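Local atomic coordinates of extracellular ligand-binding receptor (Desulfohalobium retbaense DSM 5692, PDB entry 5ERE), a protein that probably serves as an extracytoplasmic receptor that binds the leucine-related keto acid 2-oxo-4-methylpentanoate in a periplasmic-binding-protein module, joined to a Cache-type tandem PAS sensor region. Residues V47-V58 with A74-K85; A279-N287 with V296-A304. All coordinates share one frame; numbering follows the deposited sequence.

Contact 1. Residues V47-V58 with A74-K85; sequences VDTAVQAFQDLV and ASSAIHPLAAEK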
loop_
_atom_site.group_PDB
_atom_site.type_symbol
_atom_site.label_atom_id
_atom_site.label_comp_id
_atom_site.label_asym_id
_atom_site.label_seq_id
_atom_site.Cartn_x
_atom_site.Cartn_y
_atom_site.Cartn_z
ATOM N N VAL A 47 -23.187 16.978 -8.919
ATOM C CA VAL A 47 -23.967 16.076 -8.095
ATOM C C VAL A 47 -25.462 16.138 -8.381
ATOM O O VAL A 47 -26.154 15.141 -8.260
ATOM C CB VAL A 47 -23.711 16.361 -6.617
ATOM C CG1 VAL A 47 -24.784 15.725 -5.725
ATOM C CG2 VAL A 47 -22.350 15.836 -6.233
ATOM N N ASP A 48 -25.975 17.295 -8.762
ATOM C CA ASP A 48 -27.413 17.437 -8.926
ATOM C C ASP A 48 -27.884 16.744 -10.180
ATOM O O ASP A 48 -28.964 16.138 -10.229
ATOM C CB ASP A 48 -27.798 18.913 -8.953
ATOM C CG ASP A 48 -27.694 19.545 -7.593
ATOM O OD1 ASP A 48 -28.421 19.080 -6.688
ATOM O OD2 ASP A 48 -26.879 20.476 -7.422
ATOM N N THR A 49 -27.056 16.817 -11.205
ATOM C CA THR A 49 -27.423 16.232 -12.475
ATOM C C THR A 49 -27.399 14.691 -12.355
ATOM O O THR A 49 -28.208 14.007 -12.975
ATOM C CB THR A 49 -26.494 16.732 -13.612
ATOM O OG1 THR A 49 -25.126 16.572 -13.220
ATOM C CG2 THR A 49 -26.731 18.225 -13.892
ATOM N N ALA A 50 -26.518 14.158 -11.512
ATOM C CA ALA A 50 -26.462 12.706 -11.282
ATOM C C ALA A 50 -27.616 12.199 -10.427
ATOM O O ALA A 50 -28.111 11.091 -10.656
ATOM C CB ALA A 50 -25.162 12.323 -10.644
ATOM N N VAL A 51 -28.038 12.993 -9.446
ATOM C CA VAL A 51 -29.150 12.591 -8.587
ATOM C C VAL A 51 -30.422 12.595 -9.439
ATOM O O VAL A 51 -31.253 11.676 -9.349
ATOM C CB VAL A 51 -29.265 13.507 -7.349
ATOM C CG1 VAL A 51 -30.594 13.293 -6.588
ATOM C CG2 VAL A 51 -28.063 13.264 -6.425
ATOM N N GLN A 52 -30.527 13.595 -10.309
ATOM C CA GLN A 52 -31.605 13.665 -11.291
ATOM C C GLN A 52 -31.627 12.460 -12.236
ATOM O O GLN A 52 -32.689 11.882 -12.460
ATOM C CB GLN A 52 -31.491 14.955 -12.109
ATOM C CG GLN A 52 -32.734 15.291 -12.902
ATOM C CD GLN A 52 -33.889 15.689 -12.020
ATOM O OE1 GLN A 52 -33.855 16.741 -11.382
ATOM N NE2 GLN A 52 -34.920 14.847 -11.968
ATOM N N ALA A 53 -30.477 12.074 -12.793
ATOM C CA ALA A 53 -30.423 10.856 -13.629
ATOM C C ALA A 53 -30.917 9.628 -12.863
ATOM O O ALA A 53 -31.713 8.841 -13.376
ATOM C CB ALA A 53 -28.999 10.610 -14.160
ATOM N N PHE A 54 -30.455 9.463 -11.626
ATOM C CA PHE A 54 -30.919 8.355 -10.802
ATOM C C PHE A 54 -32.445 8.377 -10.594
ATOM O O PHE A 54 -33.125 7.379 -10.868
ATOM C CB PHE A 54 -30.216 8.364 -9.441
ATOM C CG PHE A 54 -30.751 7.335 -8.481
ATOM C CD1 PHE A 54 -30.426 5.995 -8.628
ATOM C CD2 PHE A 54 -31.591 7.709 -7.436
ATOM C CE1 PHE A 54 -30.932 5.054 -7.742
ATOM C CE2 PHE A 54 -32.092 6.778 -6.553
ATOM C CZ PHE A 54 -31.767 5.449 -6.699
ATOM N N GLN A 55 -32.977 9.503 -10.112
ATOM C CA GLN A 55 -34.411 9.615 -9.834
ATOM C C GLN A 55 -35.239 9.345 -11.100
ATOM O O GLN A 55 -36.263 8.652 -11.052
ATOM C CB GLN A 55 -34.746 11.000 -9.260
ATOM C CG GLN A 55 -34.143 11.308 -7.871
ATOM C CD GLN A 55 -34.751 10.466 -6.748
ATOM O OE1 GLN A 55 -35.670 9.675 -6.979
ATOM N NE2 GLN A 55 -34.241 10.643 -5.520
ATOM N N ASP A 56 -34.783 9.884 -12.229
ATOM C CA ASP A 56 -35.444 9.679 -13.513
ATOM C C ASP A 56 -35.394 8.212 -13.897
ATOM O O ASP A 56 -36.381 7.618 -14.350
ATOM C CB ASP A 56 -34.782 10.534 -14.607
ATOM C CG ASP A 56 -35.086 12.030 -14.464
ATOM O OD1 ASP A 56 -36.081 12.382 -13.795
ATOM O OD2 ASP A 56 -34.338 12.859 -15.032
ATOM N N LEU A 57 -34.227 7.623 -13.702
ATOM C CA LEU A 57 -34.046 6.214 -13.966
ATOM C C LEU A 57 -35.013 5.351 -13.137
ATOM O O LEU A 57 -35.582 4.397 -13.650
ATOM C CB LEU A 57 -32.592 5.848 -13.689
ATOM C CG LEU A 57 -32.180 4.395 -13.792
ATOM C CD1 LEU A 57 -32.357 3.885 -15.215
ATOM C CD2 LEU A 57 -30.730 4.303 -13.321
ATOM N N VAL A 58 -35.199 5.681 -11.860
ATOM C CA VAL A 58 -36.133 4.941 -11.018
ATOM C C VAL A 58 -37.576 5.140 -11.498
ATOM O O VAL A 58 -38.378 4.209 -11.473
ATOM C CB VAL A 58 -36.017 5.371 -9.527
ATOM C CG1 VAL A 58 -37.153 4.795 -8.687
ATOM C CG2 VAL A 58 -34.683 4.951 -8.949
ATOM N N ALA A 74 -20.966 11.329 -8.063
ATOM C CA ALA A 74 -22.231 10.685 -8.383
ATOM C C ALA A 74 -22.489 9.543 -7.382
ATOM O O ALA A 74 -23.600 9.375 -6.865
ATOM C CB ALA A 74 -22.242 10.165 -9.787
ATOM N N SER A 75 -21.451 8.778 -7.081
ATOM C CA SER A 75 -21.636 7.568 -6.310
ATOM C C SER A 75 -21.950 7.907 -4.846
ATOM O O SER A 75 -22.763 7.241 -4.223
ATOM C CB SER A 75 -20.401 6.654 -6.403
ATOM O OG SER A 75 -20.288 6.026 -7.691
ATOM N N SER A 76 -21.309 8.937 -4.298
ATOM C CA SER A 76 -21.552 9.300 -2.912
ATOM C C SER A 76 -22.996 9.805 -2.729
ATOM O O SER A 76 -23.631 9.501 -1.731
ATOM C CB SER A 76 -20.526 10.339 -2.451
ATOM O OG SER A 76 -19.293 9.704 -2.147
ATOM N N ALA A 77 -23.521 10.512 -3.724
ATOM C CA ALA A 77 -24.886 11.045 -3.677
ATOM C C ALA A 77 -25.936 9.959 -3.918
ATOM O O ALA A 77 -27.023 9.998 -3.345
ATOM C CB ALA A 77 -25.051 12.148 -4.696
ATOM N N ILE A 78 -25.638 9.002 -4.791
ATOM C CA ILE A 78 -26.626 7.971 -5.112
ATOM C C ILE A 78 -26.697 6.917 -3.990
ATOM O O ILE A 78 -27.766 6.374 -3.716
ATOM C CB ILE A 78 -26.316 7.331 -6.490
ATOM C CG1 ILE A 78 -26.684 8.354 -7.577
ATOM C CG2 ILE A 78 -27.079 6.026 -6.679
ATOM C CD1 ILE A 78 -26.167 8.084 -8.996
ATOM N N HIS A 79 -25.566 6.662 -3.333
ATOM C CA HIS A 79 -25.453 5.631 -2.295
ATOM C C HIS A 79 -26.631 5.606 -1.270
ATOM O O HIS A 79 -27.290 4.571 -1.106
ATOM C CB HIS A 79 -24.104 5.804 -1.588
ATOM C CG HIS A 79 -23.999 5.108 -0.267
ATOM N ND1 HIS A 79 -23.812 3.752 -0.152
ATOM C CD2 HIS A 79 -24.011 5.592 1.000
ATOM C CE1 HIS A 79 -23.728 3.422 1.122
ATOM N NE2 HIS A 79 -23.851 4.521 1.843
ATOM N N PRO A 80 -26.914 6.733 -0.592
ATOM C CA PRO A 80 -28.032 6.706 0.374
ATOM C C PRO A 80 -29.415 6.624 -0.265
ATOM O O PRO A 80 -30.342 6.110 0.350
ATOM C CB PRO A 80 -27.882 8.028 1.126
ATOM C CG PRO A 80 -27.123 8.911 0.185
ATOM C CD PRO A 80 -26.169 7.998 -0.532
ATOM N N LEU A 81 -29.544 7.137 -1.481
ATOM C CA LEU A 81 -30.802 7.109 -2.209
ATOM C C LEU A 81 -31.136 5.702 -2.683
ATOM O O LEU A 81 -32.258 5.245 -2.514
ATOM C CB LEU A 81 -30.744 8.071 -3.403
ATOM C CG LEU A 81 -30.426 9.513 -3.010
ATOM C CD1 LEU A 81 -30.368 10.457 -4.228
ATOM C CD2 LEU A 81 -31.457 10.008 -2.045
ATOM N N ALA A 82 -30.164 5.018 -3.279
ATOM C CA ALA A 82 -30.379 3.639 -3.689
ATOM C C ALA A 82 -30.724 2.789 -2.478
ATOM O O ALA A 82 -31.567 1.897 -2.566
ATOM C CB ALA A 82 -29.154 3.088 -4.392
ATOM N N ALA A 83 -30.065 3.061 -1.355
ATOM C CA ALA A 83 -30.298 2.287 -0.143
ATOM C C ALA A 83 -31.752 2.426 0.303
ATOM O O ALA A 83 -32.417 1.427 0.516
ATOM C CB ALA A 83 -29.360 2.722 0.960
ATOM N N GLU A 84 -32.231 3.667 0.407
ATOM C CA GLU A 84 -33.606 3.975 0.818
ATOM C C GLU A 84 -34.651 3.343 -0.104
ATOM O O GLU A 84 -35.699 2.903 0.360
ATOM C CB GLU A 84 -33.799 5.506 0.880
ATOM C CG GLU A 84 -35.226 6.044 0.706
ATOM C CD GLU A 84 -36.161 5.680 1.849
ATOM O OE1 GLU A 84 -35.722 5.000 2.801
ATOM O OE2 GLU A 84 -37.342 6.083 1.798
ATOM N N LYS A 85 -34.375 3.301 -1.404
ATOM C CA LYS A 85 -35.325 2.718 -2.352
ATOM C C LYS A 85 -35.088 1.228 -2.549
ATOM O O LYS A 85 -35.758 0.587 -3.358
ATOM C CB LYS A 85 -35.244 3.442 -3.695
ATOM C CG LYS A 85 -35.561 4.923 -3.596
ATOM C CD LYS A 85 -35.713 5.571 -4.964
ATOM C CE LYS A 85 -36.094 7.048 -4.833
ATOM N NZ LYS A 85 -37.490 7.225 -4.345
#
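Phe54 reaches from helix 47-58 into the middle of segment 74-85, where Ile78 lays its CG2 methyl over one ring face, 4.3 Å from the centroid, in a CH-pi contact. Val58 CG2, from the same helix as Phe54, covers the opposite face near the rim, so the ring is sandwiched. Leu81 meets the ring obliquely, its CB 3.7 Å from Phe54 CE2. With CG anti to the backbone N (chi1 174°), the ring extends until CZ reaches the backbone of Ala82. At the N-terminal end alanines let the backbones come close: Ala50 CB lies 3.7 Å from Ala74 CB. Ala77 CB fits against one methyl each of Val47 and Val51, while Val51 CG1 meets Leu81 CD1 at 3.7 Å. The helices point the same general way but cross at -41°, their axes 9.0 Å apart at closest. Both lie on one face of the Rossmann-like sheet of a periplasmic binding protein: helix 47-60 makes the crossover from strand 37-42 to strand 64-70, and helix 72-84 the next one, to strand 88-92. Lys85 runs past Val58 to put CE 3.4 Å from Gln55 OE1. Beneath, Phe54 and Ile78 both rest on Ile7 of strand 3-8.

Contact 2. Residues A279-N287 with V296-A304; sequences ALFEWYAGN and VTFANDGDA. With CA (calcium ion), chain E.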
loop_
_atom_site.group_PDB
_atom_site.type_symbol
_atom_site.label_atom_id
_atom_site.label_comp_id
_atom_site.label_asym_id
_atom_site.label_seq_id
_atom_site.Cartn_x
_atom_site.Cartn_y
_atom_site.Cartn_z
ATOM N N ALA A 279 -28.866 -10.069 -1.840
ATOM C CA ALA A 279 -28.244 -11.223 -2.490
ATOM C C ALA A 279 -27.125 -10.729 -3.422
ATOM O O ALA A 279 -26.070 -11.352 -3.556
ATOM C CB ALA A 279 -29.272 -12.030 -3.256
ATOM N N LEU A 280 -27.370 -9.604 -4.063
ATOM C CA LEU A 280 -26.404 -9.060 -5.005
ATOM C C LEU A 280 -25.176 -8.553 -4.261
ATOM O O LEU A 280 -24.054 -8.761 -4.709
ATOM C CB LEU A 280 -27.051 -7.974 -5.852
ATOM C CG LEU A 280 -27.888 -8.560 -6.973
ATOM C CD1 LEU A 280 -28.761 -7.528 -7.600
ATOM C CD2 LEU A 280 -27.025 -9.212 -8.018
ATOM N N PHE A 281 -25.387 -7.896 -3.123
ATOM C CA PHE A 281 -24.282 -7.457 -2.278
ATOM C C PHE A 281 -23.457 -8.671 -1.791
ATOM O O PHE A 281 -22.224 -8.683 -1.913
ATOM C CB PHE A 281 -24.826 -6.618 -1.108
ATOM C CG PHE A 281 -23.774 -5.885 -0.310
ATOM C CD1 PHE A 281 -23.040 -6.537 0.662
ATOM C CD2 PHE A 281 -23.561 -4.521 -0.503
ATOM C CE1 PHE A 281 -22.093 -5.868 1.398
ATOM C CE2 PHE A 281 -22.612 -3.841 0.233
ATOM C CZ PHE A 281 -21.872 -4.502 1.180
ATOM N N GLU A 282 -24.125 -9.712 -1.301
ATOM C CA GLU A 282 -23.418 -10.888 -0.801
ATOM C C GLU A 282 -22.642 -11.631 -1.912
ATOM O O GLU A 282 -21.616 -12.293 -1.670
ATOM C CB GLU A 282 -24.405 -11.863 -0.110
ATOM C CG GLU A 282 -23.715 -13.123 0.419
ATOM C CD GLU A 282 -22.659 -12.825 1.478
ATOM O OE1 GLU A 282 -23.050 -12.212 2.500
ATOM O OE2 GLU A 282 -21.449 -13.156 1.285
ATOM N N TRP A 283 -23.149 -11.546 -3.124
ATOM C CA TRP A 283 -22.430 -12.087 -4.264
ATOM C C TRP A 283 -20.999 -11.583 -4.306
ATOM O O TRP A 283 -20.060 -12.318 -4.653
ATOM C CB TRP A 283 -23.139 -11.689 -5.550
ATOM C CG TRP A 283 -22.494 -12.238 -6.733
ATOM C CD1 TRP A 283 -21.525 -11.649 -7.492
ATOM C CD2 TRP A 283 -22.738 -13.528 -7.301
ATOM N NE1 TRP A 283 -21.156 -12.491 -8.513
ATOM C CE2 TRP A 283 -21.878 -13.653 -8.416
ATOM C CE3 TRP A 283 -23.595 -14.585 -6.979
ATOM C CZ2 TRP A 283 -21.869 -14.774 -9.209
ATOM C CZ3 TRP A 283 -23.585 -15.711 -7.777
ATOM C CH2 TRP A 283 -22.718 -15.796 -8.874
ATOM N N TYR A 284 -20.845 -10.300 -4.002
ATOM C CA TYR A 284 -19.527 -9.674 -4.063
ATOM C C TYR A 284 -18.794 -9.717 -2.724
ATOM O O TYR A 284 -17.609 -10.041 -2.685
ATOM C CB TYR A 284 -19.682 -8.232 -4.566
ATOM C CG TYR A 284 -19.984 -8.151 -6.046
ATOM C CD1 TYR A 284 -18.969 -8.220 -6.991
ATOM C CD2 TYR A 284 -21.280 -7.945 -6.489
ATOM C CE1 TYR A 284 -19.251 -8.160 -8.350
ATOM C CE2 TYR A 284 -21.575 -7.864 -7.815
ATOM C CZ TYR A 284 -20.561 -7.968 -8.752
ATOM O OH TYR A 284 -20.897 -7.850 -10.064
ATOM N N ALA A 285 -19.507 -9.424 -1.628
ATOM C CA ALA A 285 -18.882 -9.208 -0.332
ATOM C C ALA A 285 -18.139 -10.463 0.122
ATOM O O ALA A 285 -18.730 -11.539 0.201
ATOM C CB ALA A 285 -19.963 -8.789 0.732
ATOM N N GLY A 286 -16.856 -10.313 0.444
ATOM C CA GLY A 286 -16.005 -11.413 0.872
ATOM C C GLY A 286 -15.417 -12.253 -0.246
ATOM O O GLY A 286 -14.663 -13.197 0.004
ATOM N N ASN A 287 -15.757 -11.932 -1.486
ATOM C CA ASN A 287 -15.393 -12.813 -2.582
ATOM C C ASN A 287 -14.179 -12.320 -3.307
ATOM O O ASN A 287 -13.838 -11.135 -3.268
ATOM C CB ASN A 287 -16.547 -12.994 -3.595
ATOM C CG ASN A 287 -17.613 -13.912 -3.088
ATOM O OD1 ASN A 287 -18.289 -13.588 -2.115
ATOM N ND2 ASN A 287 -17.782 -15.072 -3.752
ATOM N N VAL A 296 -9.129 -9.610 -7.803
ATOM C CA VAL A 296 -9.882 -8.617 -7.051
ATOM C C VAL A 296 -10.530 -9.287 -5.849
ATOM O O VAL A 296 -11.207 -10.288 -6.011
ATOM C CB VAL A 296 -10.996 -7.938 -7.914
ATOM C CG1 VAL A 296 -11.856 -6.966 -6.999
ATOM C CG2 VAL A 296 -10.394 -7.206 -9.137
ATOM N N THR A 297 -10.331 -8.726 -4.654
ATOM C CA THR A 297 -10.892 -9.289 -3.413
ATOM C C THR A 297 -11.822 -8.276 -2.793
ATOM O O THR A 297 -11.425 -7.125 -2.604
ATOM C CB THR A 297 -9.795 -9.640 -2.421
ATOM O OG1 THR A 297 -8.925 -10.604 -3.019
ATOM C CG2 THR A 297 -10.371 -10.200 -1.133
ATOM N N PHE A 298 -13.044 -8.664 -2.435
ATOM C CA PHE A 298 -13.935 -7.693 -1.791
ATOM C C PHE A 298 -14.016 -7.939 -0.278
ATOM O O PHE A 298 -14.229 -9.069 0.183
ATOM C CB PHE A 298 -15.325 -7.745 -2.395
ATOM C CG PHE A 298 -15.419 -7.265 -3.805
ATOM C CD1 PHE A 298 -15.081 -8.113 -4.843
ATOM C CD2 PHE A 298 -15.895 -6.002 -4.110
ATOM C CE1 PHE A 298 -15.194 -7.729 -6.155
ATOM C CE2 PHE A 298 -16.016 -5.598 -5.439
ATOM C CZ PHE A 298 -15.665 -6.491 -6.475
ATOM N N ALA A 299 -13.871 -6.866 0.493
ATOM C CA ALA A 299 -14.027 -6.915 1.950
ATOM C C ALA A 299 -15.483 -7.151 2.283
ATOM O O ALA A 299 -16.340 -6.999 1.404
ATOM C CB ALA A 299 -13.539 -5.573 2.613
ATOM N N ASN A 300 -15.770 -7.476 3.545
ATOM C CA ASN A 300 -17.151 -7.564 4.025
ATOM C C ASN A 300 -17.968 -6.283 3.810
ATOM O O ASN A 300 -19.169 -6.370 3.631
ATOM C CB ASN A 300 -17.189 -7.928 5.528
ATOM C CG ASN A 300 -16.730 -9.360 5.807
ATOM O OD1 ASN A 300 -16.564 -10.172 4.887
ATOM N ND2 ASN A 300 -16.541 -9.680 7.092
ATOM N N ASP A 301 -17.346 -5.099 3.826
ATOM C CA ASP A 301 -18.116 -3.863 3.665
ATOM C C ASP A 301 -18.355 -3.557 2.185
ATOM O O ASP A 301 -18.926 -2.518 1.832
ATOM C CB ASP A 301 -17.422 -2.674 4.393
ATOM C CG ASP A 301 -16.062 -2.285 3.793
ATOM O OD1 ASP A 301 -15.581 -2.936 2.842
ATOM O OD2 ASP A 301 -15.453 -1.310 4.289
ATOM N N GLY A 302 -17.914 -4.450 1.296
ATOM C CA GLY A 302 -18.218 -4.284 -0.119
ATOM C C GLY A 302 -17.211 -3.501 -0.957
ATOM O O GLY A 302 -17.535 -3.056 -2.048
ATOM N N ASP A 303 -15.980 -3.384 -0.475
ATOM C CA ASP A 303 -14.948 -2.589 -1.146
ATOM C C ASP A 303 -13.952 -3.517 -1.783
ATOM O O ASP A 303 -13.401 -4.359 -1.076
ATOM C CB ASP A 303 -14.184 -1.699 -0.152
ATOM C CG ASP A 303 -14.825 -0.345 0.077
ATOM O OD1 ASP A 303 -15.688 0.089 -0.705
ATOM O OD2 ASP A 303 -14.427 0.296 1.066
ATOM N N ALA A 304 -13.694 -3.347 -3.081
ATOM C CA ALA A 304 -12.649 -4.101 -3.771
ATOM C C ALA A 304 -11.253 -3.718 -3.287
ATOM O O ALA A 304 -11.008 -2.589 -2.873
ATOM C CB ALA A 304 -12.746 -3.882 -5.281
HETATM CA CA CA E . -20.015 -13.420 -0.560
#
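Gly286 and Asn287 join the turn after helix 277-284 to strand 296-298 through their backbones. Asn287 O receives the amide of Phe298 at 2.7 Å in a nearly straight bond (167° at the hydrogen), and the CA-H of Thr297 also approaches this oxygen. Gly286 N makes two weak bonds, to Phe298 O and Ala299 O. Gly286 occupies the third position of a type II turn from Tyr284 to Asn287, where its positive phi suits glycine.

The aromatic contacts lie beside this pairing. Tyr284 turns an edge toward the face of Phe298, with the planes at 62° and the centroids 5.4 Å apart; CD1 stands off-centre above the face. Trp283 CD1 covers the centre of a Tyr284 face, and the Tyr284 hydroxyl is hydrogen-bonded to Thr265 in helix 254-271. Phe281, its ring swung away from the backbone N, presents its edge to the carbonyls of Asn300 and Asp301; CZ is 3.6 Å from Asp301 O. Gly302 closes the type I turn from Ala299, and its lack of a side chain leaves room for the Phe281 ring next to its CA.

Metal bonds organise the turn from its other side. Calcium is held by both the carbonyl O and the carboxylate OE2 of Glu282, the latter at 2.4 Å, and by Ala285 O and Asn287 OD1. A bend at chi2 (62°) folds the Glu282 chain back toward the ion. The oxygens Ala285 O and Asn287 OD1 sit only 3.1 Å apart, a closeness probably eased by the shared cation. All-oxygen ligation with a carboxylate suits calcium, and the arrangement is a calcium site built on a helix C-terminus and the following type II turn, joined to a beta-hairpin in the periplasmic-binding-protein module.

Overall arrangement
Contacts 1 and 2 follow one another along the chain, both in its periplasmic-binding-protein part, with centres 21 Å apart and nearest atoms about 7 Å apart without touching. Contact 1 packs two helices against the five-stranded parallel sheet that includes strands 3-8 and 64-70. Contact 2 comes much later and connects helix 277-284 to strand 296-298 of the mixed sheet, yet its Phe281, Tyr284 and Phe298 all touch Ile106 in strand 106-107, at the edge of the first sheet. The late segment thus returns to the early part of the fold. The side chain of Ala74 in contact 1 is about 8 Å from the bound 2-oxo-4-methylpentanoic acid, whereas contact 2 carries the calcium.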